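Local coordinates for protein macrolide 2'-phosphotransferase MphH (Brachybacterium faecium, PDB 5UXD) that probably transfers phosphate to the 2'-hydroxyl of macrolide antibiotics, a resistance reaction, and is captured here with azithromycin bound, at residues Ala162-Gly165 against Ala166-Ile170; Ala173-Glu176 against Arg177-Trp181; Ala117-Val120 against Tyr121-Leu125; Gln152-Gly155 against Ala156-Asp160. All coordinates share one frame; numbering follows the deposited sequence.

Interaction 1: Ala162-Gly165 against Ala166-Ile170; sequences ARVG and AEFEI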
loop_
_atom_site.group_PDB
_atom_site.type_symbol
_atom_site.label_atom_id
_atom_site.label_comp_id
_atom_site.label_asym_id
_atom_site.label_seq_id
_atom_site.Cartn_x
_atom_site.Cartn_y
_atom_site.Cartn_z
ATOM N N ALA A 162 1.089 -0.375 -23.880
ATOM C CA ALA A 162 1.855 -0.682 -25.080
ATOM C C ALA A 162 2.993 -1.643 -24.768
ATOM O O ALA A 162 3.246 -2.585 -25.528
ATOM C CB ALA A 162 2.390 0.606 -25.709
ATOM N N ARG A 163 3.688 -1.422 -23.657
ATOM C CA ARG A 163 4.804 -2.290 -23.310
ATOM C C ARG A 163 4.329 -3.701 -22.993
ATOM O O ARG A 163 4.921 -4.677 -23.469
ATOM C CB ARG A 163 5.580 -1.695 -22.139
ATOM C CG ARG A 163 6.410 -0.500 -22.541
ATOM C CD ARG A 163 7.149 0.110 -21.370
ATOM N NE ARG A 163 8.127 1.088 -21.840
ATOM C CZ ARG A 163 8.805 1.910 -21.049
ATOM N NH1 ARG A 163 8.609 1.881 -19.736
ATOM N NH2 ARG A 163 9.676 2.767 -21.573
ATOM N N VAL A 164 3.254 -3.829 -22.208
ATOM C CA VAL A 164 2.732 -5.154 -21.870
ATOM C C VAL A 164 2.211 -5.837 -23.123
ATOM O O VAL A 164 2.513 -7.005 -23.379
ATOM C CB VAL A 164 1.647 -5.048 -20.778
ATOM C CG1 VAL A 164 0.965 -6.414 -20.541
ATOM C CG2 VAL A 164 2.243 -4.533 -19.479
ATOM N N GLY A 165 1.478 -5.098 -23.957
ATOM C CA GLY A 165 0.979 -5.661 -25.203
ATOM C C GLY A 165 2.070 -6.154 -26.135
ATOM O O GLY A 165 1.836 -7.050 -26.950
ATOM N N ALA A 166 3.274 -5.588 -26.030
ATOM C CA ALA A 166 4.379 -6.032 -26.869
ATOM C C ALA A 166 5.004 -7.332 -26.381
ATOM O O ALA A 166 5.617 -8.046 -27.180
ATOM C CB ALA A 166 5.458 -4.950 -26.946
ATOM N N GLU A 167 4.871 -7.654 -25.094
ATOM C CA GLU A 167 5.462 -8.864 -24.548
ATOM C C GLU A 167 4.457 -9.966 -24.251
ATOM O O GLU A 167 4.867 -11.123 -24.120
ATOM C CB GLU A 167 6.235 -8.539 -23.263
ATOM C CG GLU A 167 7.446 -7.660 -23.485
ATOM C CD GLU A 167 8.631 -8.460 -23.971
ATOM O OE1 GLU A 167 8.704 -9.663 -23.630
ATOM O OE2 GLU A 167 9.486 -7.893 -24.682
ATOM N N PHE A 168 3.166 -9.643 -24.160
ATOM C CA PHE A 168 2.129 -10.598 -23.795
ATOM C C PHE A 168 0.975 -10.538 -24.784
ATOM O O PHE A 168 0.656 -9.477 -25.322
ATOM C CB PHE A 168 1.535 -10.318 -22.409
ATOM C CG PHE A 168 2.489 -10.492 -21.271
ATOM C CD1 PHE A 168 3.313 -9.450 -20.881
ATOM C CD2 PHE A 168 2.530 -11.680 -20.557
ATOM C CE1 PHE A 168 4.178 -9.588 -19.827
ATOM C CE2 PHE A 168 3.395 -11.826 -19.491
ATOM C CZ PHE A 168 4.223 -10.782 -19.125
ATOM N N GLU A 169 0.331 -11.684 -24.995
ATOM C CA GLU A 169 -0.954 -11.694 -25.679
ATOM C C GLU A 169 -2.023 -11.149 -24.740
ATOM O O GLU A 169 -2.127 -11.576 -23.586
ATOM C CB GLU A 169 -1.308 -13.112 -26.124
ATOM C CG GLU A 169 -2.086 -13.189 -27.427
ATOM C CD GLU A 169 -1.283 -12.704 -28.613
ATOM O OE1 GLU A 169 -1.707 -11.721 -29.255
ATOM O OE2 GLU A 169 -0.227 -13.304 -28.900
ATOM N N ILE A 170 -2.807 -10.185 -25.220
ATOM C CA ILE A 170 -3.888 -9.602 -24.427
ATOM C C ILE A 170 -5.205 -9.904 -25.126
ATOM O O ILE A 170 -5.360 -9.622 -26.320
ATOM C CB ILE A 170 -3.711 -8.087 -24.224
ATOM C CG1 ILE A 170 -2.360 -7.788 -23.563
ATOM C CG2 ILE A 170 -4.877 -7.521 -23.390
ATOM C CD1 ILE A 170 -2.084 -6.310 -23.386
HETATM O O HOH W 1 3.033 -8.940 -28.507
#
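Val164 O takes two backbone bonds as the last turn of helix 150-167 gives way to loop, one from Glu167 N at 3.0 Å, well above the carbonyl plane, and one from Phe168 N at 2.8 Å, nearly on the extension of the carbonyl bond (C=O...N 176°).

Among the side chains, Val164 meets two later apolar residues. Its CG1 branch, turned anti to the backbone N (chi1 173°), points where both can reach it: Phe168 CD1 lies 3.9 Å from Val164 CG1, and Ile170 CD1 lies 4.2 Å from the same methyl, its chain crossing at about a right angle. This is the C-terminal end of helix 150-167, where the chain turns out into loop and its apolar residues stay against the final turn. Val164 O also lies at the rim of the Phe168 ring, near its plane, 3.6 Å from Phe168 CD1. Ile170 CD1 comes to 3.6 Å from Gly165 CA, which carries no side chain. Just before the turn, Ala166 N reaches Ala162 O and Arg163 O through weak bonds only. A water donates to Gly165 O at 2.7 Å and, more weakly, to Ala166 O. Beyond the turn, Phe168 packs on helix 284-294 and makes a cation-pi contact with Arg287, which also forms a salt bridge with Glu167 OE1.

Interaction 2: Ala173-Glu176 against Arg177-Trp181; sequences ALRE and RWEAW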
loop_
_atom_site.group_PDB
_atom_site.type_symbol
_atom_site.label_atom_id
_atom_site.label_comp_id
_atom_site.label_asym_id
_atom_site.label_seq_id
_atom_site.Cartn_x
_atom_site.Cartn_y
_atom_site.Cartn_z
ATOM N N ALA A 173 -11.036 -8.451 -25.639
ATOM C CA ALA A 173 -12.046 -7.870 -24.755
ATOM C C ALA A 173 -11.417 -7.005 -23.668
ATOM O O ALA A 173 -11.971 -5.964 -23.301
ATOM C CB ALA A 173 -12.903 -8.972 -24.137
ATOM N N LEU A 174 -10.260 -7.417 -23.135
ATOM C CA LEU A 174 -9.563 -6.585 -22.153
ATOM C C LEU A 174 -8.864 -5.402 -22.802
ATOM O O LEU A 174 -8.883 -4.292 -22.258
ATOM C CB LEU A 174 -8.548 -7.412 -21.376
ATOM C CG LEU A 174 -9.188 -8.432 -20.453
ATOM C CD1 LEU A 174 -8.116 -9.318 -19.853
ATOM C CD2 LEU A 174 -10.007 -7.724 -19.367
ATOM N N ARG A 175 -8.207 -5.616 -23.941
ATOM C CA ARG A 175 -7.539 -4.501 -24.599
ATOM C C ARG A 175 -8.537 -3.409 -24.973
ATOM O O ARG A 175 -8.281 -2.218 -24.752
ATOM C CB ARG A 175 -6.783 -4.989 -25.835
ATOM C CG ARG A 175 -6.132 -3.866 -26.613
ATOM C CD ARG A 175 -5.534 -4.354 -27.928
ATOM N NE ARG A 175 -4.334 -5.165 -27.729
ATOM C CZ ARG A 175 -3.132 -4.674 -27.426
ATOM N NH1 ARG A 175 -2.957 -3.368 -27.265
ATOM N NH2 ARG A 175 -2.102 -5.497 -27.270
ATOM N N GLU A 176 -9.692 -3.794 -25.513
ATOM C CA GLU A 176 -10.665 -2.793 -25.940
ATOM C C GLU A 176 -11.247 -2.038 -24.747
ATOM O O GLU A 176 -11.410 -0.817 -24.804
ATOM C CB GLU A 176 -11.755 -3.464 -26.774
ATOM C CG GLU A 176 -11.197 -4.014 -28.073
ATOM C CD GLU A 176 -12.136 -4.965 -28.795
ATOM O OE1 GLU A 176 -11.727 -5.491 -29.850
ATOM O OE2 GLU A 176 -13.277 -5.179 -28.327
ATOM N N ARG A 177 -11.559 -2.745 -23.658
ATOM C CA ARG A 177 -11.987 -2.058 -22.440
ATOM C C ARG A 177 -10.972 -1.010 -22.015
ATOM O O ARG A 177 -11.324 0.141 -21.723
ATOM C CB ARG A 177 -12.181 -3.052 -21.298
ATOM C CG ARG A 177 -12.895 -2.400 -20.127
ATOM C CD ARG A 177 -13.077 -3.333 -18.953
ATOM N NE ARG A 177 -13.639 -2.617 -17.814
ATOM C CZ ARG A 177 -14.061 -3.197 -16.693
ATOM N NH1 ARG A 177 -13.982 -4.518 -16.568
ATOM N NH2 ARG A 177 -14.560 -2.475 -15.698
ATOM N N TRP A 178 -9.694 -1.400 -21.952
ATOM C CA TRP A 178 -8.689 -0.490 -21.408
ATOM C C TRP A 178 -8.415 0.671 -22.354
ATOM O O TRP A 178 -8.140 1.789 -21.898
ATOM C CB TRP A 178 -7.415 -1.270 -21.092
ATOM C CG TRP A 178 -7.664 -2.308 -20.036
ATOM C CD1 TRP A 178 -8.627 -2.268 -19.055
ATOM C CD2 TRP A 178 -6.947 -3.534 -19.846
ATOM N NE1 TRP A 178 -8.552 -3.406 -18.281
ATOM C CE2 TRP A 178 -7.526 -4.194 -18.744
ATOM C CE3 TRP A 178 -5.877 -4.144 -20.515
ATOM C CZ2 TRP A 178 -7.063 -5.429 -18.286
ATOM C CZ3 TRP A 178 -5.418 -5.368 -20.058
ATOM C CH2 TRP A 178 -6.018 -6.005 -18.965
ATOM N N GLU A 179 -8.512 0.444 -23.668
ATOM C CA GLU A 179 -8.341 1.543 -24.612
ATOM C C GLU A 179 -9.476 2.557 -24.488
ATOM O O GLU A 179 -9.253 3.771 -24.598
ATOM C CB GLU A 179 -8.243 0.994 -26.037
ATOM C CG GLU A 179 -6.881 0.390 -26.363
ATOM C CD GLU A 179 -6.872 -0.417 -27.653
ATOM O OE1 GLU A 179 -7.946 -0.893 -28.076
ATOM O OE2 GLU A 179 -5.783 -0.583 -28.242
ATOM N N ALA A 180 -10.701 2.073 -24.257
ATOM C CA ALA A 180 -11.831 2.979 -24.066
ATOM C C ALA A 180 -11.688 3.779 -22.778
ATOM O O ALA A 180 -12.118 4.935 -22.708
ATOM C CB ALA A 180 -13.138 2.188 -24.058
ATOM N N TRP A 181 -11.104 3.166 -21.742
ATOM C CA TRP A 181 -10.822 3.865 -20.495
ATOM C C TRP A 181 -9.795 4.967 -20.723
ATOM O O TRP A 181 -9.992 6.114 -20.302
ATOM C CB TRP A 181 -10.332 2.841 -19.446
ATOM C CG TRP A 181 -9.710 3.404 -18.206
ATOM C CD1 TRP A 181 -10.195 4.402 -17.431
ATOM C CD2 TRP A 181 -8.504 2.948 -17.565
ATOM N NE1 TRP A 181 -9.368 4.616 -16.359
ATOM C CE2 TRP A 181 -8.310 3.746 -16.428
ATOM C CE3 TRP A 181 -7.556 1.969 -17.873
ATOM C CZ2 TRP A 181 -7.214 3.587 -15.579
ATOM C CZ3 TRP A 181 -6.471 1.811 -17.040
ATOM C CH2 TRP A 181 -6.300 2.625 -15.905
#
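Leu174 O and Trp178 N, 3.0 Å apart, make one of four successive i to i+4 hydrogen bonds that this part of helix 172-183 uses to settle its backbone polar atoms. Arg175 O receives Glu179 N at 2.9 Å, Glu176 O receives Ala180 N at 3.0 Å, and Ala173 O receives Arg177 N by a longer bond of 3.3 Å. Leu174 O has a second neighbour, because it lies over one face of the Trp178 indole, toward the rim, with Trp178 CG at 3.2 Å. The ring is brought there by chi1 of -63°, which sets Trp178 CG beside its own backbone N and leans the indole back along the preceding turn. Leu174 runs alongside, pointing the same way, and its CB makes a CH-pi contact over the six-membered ring, 15° off the normal and 3.8 Å from Trp178 CH2.

The side-chain donors find their acceptors in the neighbouring helix 259-268: Trp178 NE1 bonds to Ser268 OG, Trp181 NE1 to His262 ND1, and Arg177 NE forms a salt bridge with Glu265. Arg175 and Glu179 behave differently. The side chains cross obliquely, Arg175 CG lying 3.7 Å from the carboxylate carbon Glu179 CD, whereas Arg175 NH1 and Glu179 OE2 stay 4.1 Å apart, the guanidinium and carboxylate planes 57° apart. That is an attraction beyond salt-bridge range, and a doubtful one, since Glu179 has a second conformer.

Helix 172-183 thus turns Arg177 and Trp181 to helix 259-268, while Trp178 packs on Pro271 and Leu272 at the start of helix 270-281.

Interaction 3: Ala117-Val120 against Tyr121-Leu125; sequences ASTV and YARSL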
loop_
_atom_site.group_PDB
_atom_site.type_symbol
_atom_site.label_atom_id
_atom_site.label_comp_id
_atom_site.label_asym_id
_atom_site.label_seq_id
_atom_site.Cartn_x
_atom_site.Cartn_y
_atom_site.Cartn_z
ATOM N N ALA A 117 -19.333 -2.041 3.912
ATOM C CA ALA A 117 -20.577 -1.279 3.900
ATOM C C ALA A 117 -20.726 -0.371 5.125
ATOM O O ALA A 117 -21.769 0.273 5.278
ATOM C CB ALA A 117 -21.781 -2.227 3.789
ATOM N N SER A 118 -19.697 -0.289 5.979
ATOM C CA SER A 118 -19.744 0.550 7.175
ATOM C C SER A 118 -19.657 2.030 6.817
ATOM O O SER A 118 -18.736 2.449 6.119
ATOM C CB SER A 118 -18.593 0.187 8.113
ATOM O OG SER A 118 -18.373 1.201 9.084
ATOM N N THR A 119 -20.603 2.832 7.319
ATOM C CA THR A 119 -20.464 4.282 7.151
ATOM C C THR A 119 -19.342 4.848 8.014
ATOM O O THR A 119 -18.735 5.863 7.649
ATOM C CB THR A 119 -21.763 4.991 7.503
ATOM O OG1 THR A 119 -22.232 4.503 8.763
ATOM C CG2 THR A 119 -22.823 4.744 6.437
ATOM N N VAL A 120 -19.063 4.227 9.159
ATOM C CA VAL A 120 -17.984 4.714 10.021
ATOM C C VAL A 120 -16.643 4.595 9.309
ATOM O O VAL A 120 -15.858 5.550 9.271
ATOM C CB VAL A 120 -17.987 3.968 11.367
ATOM C CG1 VAL A 120 -16.734 4.297 12.155
ATOM C CG2 VAL A 120 -19.219 4.356 12.175
ATOM N N TYR A 121 -16.363 3.425 8.718
ATOM C CA TYR A 121 -15.111 3.245 7.982
ATOM C C TYR A 121 -15.042 4.166 6.769
ATOM O O TYR A 121 -13.979 4.724 6.460
ATOM C CB TYR A 121 -14.952 1.787 7.538
ATOM C CG TYR A 121 -13.606 1.506 6.900
ATOM C CD1 TYR A 121 -12.508 1.179 7.685
ATOM C CD2 TYR A 121 -13.432 1.580 5.513
ATOM C CE1 TYR A 121 -11.274 0.923 7.121
ATOM C CE2 TYR A 121 -12.198 1.332 4.939
ATOM C CZ TYR A 121 -11.123 0.997 5.756
ATOM O OH TYR A 121 -9.888 0.740 5.209
ATOM N N ALA A 122 -16.153 4.300 6.047
ATOM C CA ALA A 122 -16.193 5.189 4.886
ATOM C C ALA A 122 -15.807 6.613 5.274
ATOM O O ALA A 122 -14.972 7.241 4.607
ATOM C CB ALA A 122 -17.587 5.160 4.243
ATOM N N ARG A 123 -16.387 7.138 6.365
ATOM C CA ARG A 123 -16.024 8.502 6.758
ATOM C C ARG A 123 -14.593 8.587 7.271
ATOM O O ARG A 123 -13.897 9.577 7.012
ATOM C CB ARG A 123 -16.990 9.052 7.817
ATOM C CG ARG A 123 -18.389 9.241 7.299
ATOM C CD ARG A 123 -19.320 9.806 8.348
ATOM N NE ARG A 123 -20.117 8.747 8.952
ATOM C CZ ARG A 123 -19.975 8.327 10.203
ATOM N NH1 ARG A 123 -19.079 8.894 11.005
ATOM N NH2 ARG A 123 -20.752 7.360 10.663
ATOM N N SER A 124 -14.125 7.567 7.994
ATOM C CA SER A 124 -12.746 7.570 8.465
ATOM C C SER A 124 -11.770 7.548 7.297
ATOM O O SER A 124 -10.798 8.314 7.269
ATOM C CB SER A 124 -12.521 6.374 9.395
ATOM O OG SER A 124 -11.171 6.289 9.795
ATOM N N LEU A 125 -12.030 6.693 6.308
ATOM C CA LEU A 125 -11.156 6.601 5.142
ATOM C C LEU A 125 -11.103 7.919 4.376
ATOM O O LEU A 125 -10.020 8.412 4.036
ATOM C CB LEU A 125 -11.621 5.466 4.228
ATOM C CG LEU A 125 -10.794 5.385 2.941
ATOM C CD1 LEU A 125 -9.374 4.948 3.273
ATOM C CD2 LEU A 125 -11.416 4.428 1.940
#
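Ser118 OG faces Tyr121 N almost in line with its N-H (175°), at 3.0 Å, the classic N-cap bond by which a side chain occupies an amide of a helix's first turn. The serine hydroxyl is swung anti to its own nitrogen (chi1 163°), and its oxygen is also hydrogen-bonded to Glu209, so one small group joins the helix start to the loop before strand 210-214.

On another side of the turn, Thr119 and Arg123 run side by side in the same direction. Arg123 bends at chi3 (-99°) and folds its guanidinium back over the first turn, so that one face lies over Val120 CA, toward the rim of the group. Its NH2 touches Thr119 OG1 and Val120 CG2, each at 3.7 Å, the valine branch coming in obliquely. Thr119 O takes the Arg123 backbone N at 3.0 Å and is brushed by Arg123 CG at 3.4 Å.

In this kinase-like fold, helix 119-133 leans Val120, Tyr121 and Ser124 on strand 210-214, with Ser124 OG bonded to Ile211 N, while Thr119, Ala122 and Arg123 pack on helix 238-250 and Tyr121 and Ala122 touch His232 of helix 230-235.

Interaction 4: Gln152-Gly155 against Ala156-Asp160; sequences QVRG and AWRQD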
loop_
_atom_site.group_PDB
_atom_site.type_symbol
_atom_site.label_atom_id
_atom_site.label_comp_id
_atom_site.label_asym_id
_atom_site.label_seq_id
_atom_site.Cartn_x
_atom_site.Cartn_y
_atom_site.Cartn_z
ATOM N N GLN A 152 1.512 12.866 -16.949
ATOM C CA GLN A 152 2.347 11.676 -16.839
ATOM C C GLN A 152 1.572 10.496 -16.260
ATOM O O GLN A 152 1.897 9.346 -16.570
ATOM C CB GLN A 152 3.575 11.965 -15.971
ATOM C CG GLN A 152 4.600 12.891 -16.583
ATOM C CD GLN A 152 5.656 13.309 -15.577
ATOM O OE1 GLN A 152 5.338 13.703 -14.453
ATOM N NE2 GLN A 152 6.919 13.228 -15.975
ATOM N N VAL A 153 0.554 10.759 -15.426
ATOM C CA VAL A 153 -0.294 9.669 -14.942
ATOM C C VAL A 153 -0.970 8.962 -16.110
ATOM O O VAL A 153 -0.921 7.734 -16.230
ATOM C CB VAL A 153 -1.335 10.189 -13.931
ATOM C CG1 VAL A 153 -2.357 9.101 -13.631
ATOM C CG2 VAL A 153 -0.681 10.671 -12.614
ATOM N N ARG A 154 -1.600 9.720 -17.019
ATOM C CA ARG A 154 -2.299 9.107 -18.144
ATOM C C ARG A 154 -1.319 8.505 -19.143
ATOM O O ARG A 154 -1.551 7.413 -19.683
ATOM C CB ARG A 154 -3.178 10.160 -18.815
ATOM C CG ARG A 154 -4.225 9.623 -19.756
ATOM C CD ARG A 154 -5.284 10.685 -19.970
ATOM N NE ARG A 154 -6.314 10.250 -20.898
ATOM C CZ ARG A 154 -7.344 11.007 -21.263
ATOM N NH1 ARG A 154 -7.467 12.240 -20.778
ATOM N NH2 ARG A 154 -8.241 10.536 -22.117
ATOM N N GLY A 155 -0.212 9.202 -19.395
ATOM C CA GLY A 155 0.763 8.695 -20.344
ATOM C C GLY A 155 1.425 7.413 -19.884
ATOM O O GLY A 155 1.777 6.558 -20.708
ATOM N N ALA A 156 1.624 7.269 -18.571
ATOM C CA ALA A 156 2.207 6.046 -18.036
ATOM C C ALA A 156 1.291 4.855 -18.282
ATOM O O ALA A 156 1.749 3.780 -18.686
ATOM C CB ALA A 156 2.480 6.198 -16.541
ATOM N N TRP A 157 -0.013 5.031 -18.071
ATOM C CA TRP A 157 -0.927 3.934 -18.362
ATOM C C TRP A 157 -0.946 3.607 -19.852
ATOM O O TRP A 157 -1.037 2.437 -20.235
ATOM C CB TRP A 157 -2.325 4.282 -17.862
ATOM C CG TRP A 157 -2.513 4.065 -16.399
ATOM C CD1 TRP A 157 -2.563 5.027 -15.419
ATOM C CD2 TRP A 157 -2.718 2.811 -15.739
ATOM N NE1 TRP A 157 -2.760 4.439 -14.195
ATOM C CE2 TRP A 157 -2.874 3.083 -14.363
ATOM C CE3 TRP A 157 -2.777 1.487 -16.175
ATOM C CZ2 TRP A 157 -3.081 2.074 -13.419
ATOM C CZ3 TRP A 157 -2.982 0.484 -15.236
ATOM C CH2 TRP A 157 -3.135 0.783 -13.878
ATOM N N ARG A 158 -0.866 4.628 -20.717
ATOM C CA ARG A 158 -0.822 4.359 -22.153
ATOM C C ARG A 158 0.450 3.610 -22.532
ATOM O O ARG A 158 0.407 2.643 -23.306
ATOM C CB ARG A 158 -0.932 5.669 -22.942
ATOM C CG ARG A 158 -2.345 6.217 -22.971
ATOM C CD ARG A 158 -2.367 7.624 -23.506
ATOM N NE ARG A 158 -3.715 8.073 -23.856
ATOM C CZ ARG A 158 -4.132 9.333 -23.760
ATOM N NH1 ARG A 158 -3.315 10.283 -23.322
ATOM N NH2 ARG A 158 -5.369 9.653 -24.115
ATOM N N GLN A 159 1.590 4.038 -21.995
ATOM C CA GLN A 159 2.868 3.381 -22.238
ATOM C C GLN A 159 2.854 1.954 -21.707
ATOM O O GLN A 159 3.405 1.044 -22.338
ATOM C CB GLN A 159 3.993 4.189 -21.596
ATOM C CG GLN A 159 5.342 3.524 -21.637
ATOM C CD GLN A 159 6.474 4.532 -21.600
ATOM O OE1 GLN A 159 7.192 4.642 -20.606
ATOM N NE2 GLN A 159 6.630 5.285 -22.682
ATOM N N ASP A 160 2.278 1.793 -20.513
ATOM C CA ASP A 160 2.230 0.488 -19.861
ATOM C C ASP A 160 1.442 -0.507 -20.696
ATOM O O ASP A 160 1.858 -1.658 -20.869
ATOM C CB ASP A 160 1.613 0.617 -18.467
ATOM C CG ASP A 160 2.544 1.300 -17.458
ATOM O OD1 ASP A 160 3.720 1.549 -17.783
ATOM O OD2 ASP A 160 2.088 1.585 -16.329
#
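Arg154 and Arg158, one helical turn apart, bring like charges together: Arg154 NE is 3.4 Å from Arg158 NH2, and the two guanidinium planes are only 20° from parallel. The approach is over a face of Arg158, where the aliphatic Arg154 CG also lies, 3.7 Å from Arg158 NH1. With CG anti to the backbone N (chi1 -165°) and the chain extended, Arg154 passes obliquely over the face of the Arg158 guanidinium. The closeness is probably paid for by Arg154's other partners, as its NH2 forms a salt bridge with Asp185 and a hydrogen bond with Leu182 O, and its guanidinium makes a cation-pi contact with Trp188.

Backbone hydrogen bonds run in the regular i to i+4 pattern of an alpha helix. Gly155 O receives Gln159 N at 2.8 Å, Gln152 O receives Ala156 N at 2.9 Å and Arg154 O receives Arg158 N at 3.0 Å. The bond from Trp157 N to Val153 O is weak, at 3.4 Å.

Contacts with the indole complete the turn. Val153 O sits at the edge of the Trp157 indole, near its plane and 3.3 Å from Trp157 CD1, an atom that Val153 CG1 approaches more loosely at 4.5 Å.

Around this turn, helix 150-167 meets helix 172-183 through Trp157, which stands edge-to-face with Trp181 and touches Leu182. Trp157 also meets Trp188 with steeply inclined planes, and Arg158 packs on Leu182.

Overall arrangement
Along the chain the order is interaction 3, 4, 1, 2. Interactions 4 and 1 occupy the start and finish of helix 150-167, their centres about 14 Å apart, and interaction 2 belongs to the next helix, 172-183. That helix lies against its predecessor and touches both: Ile170 of interaction 1 packs on Arg175 and Trp178, while Trp181 reaches interaction 4. Interaction 3, opening helix 119-133, stands apart, its centre 31 to 38 Å from the others. The helix pair comes near azithromycin (Trp157 side chain about 6 Å from the drug), while Tyr121 of interaction 3 is about 8 Å, side chain to side chain, from His203, a magnesium ligand in another structure of this protein though no magnesium is bound here.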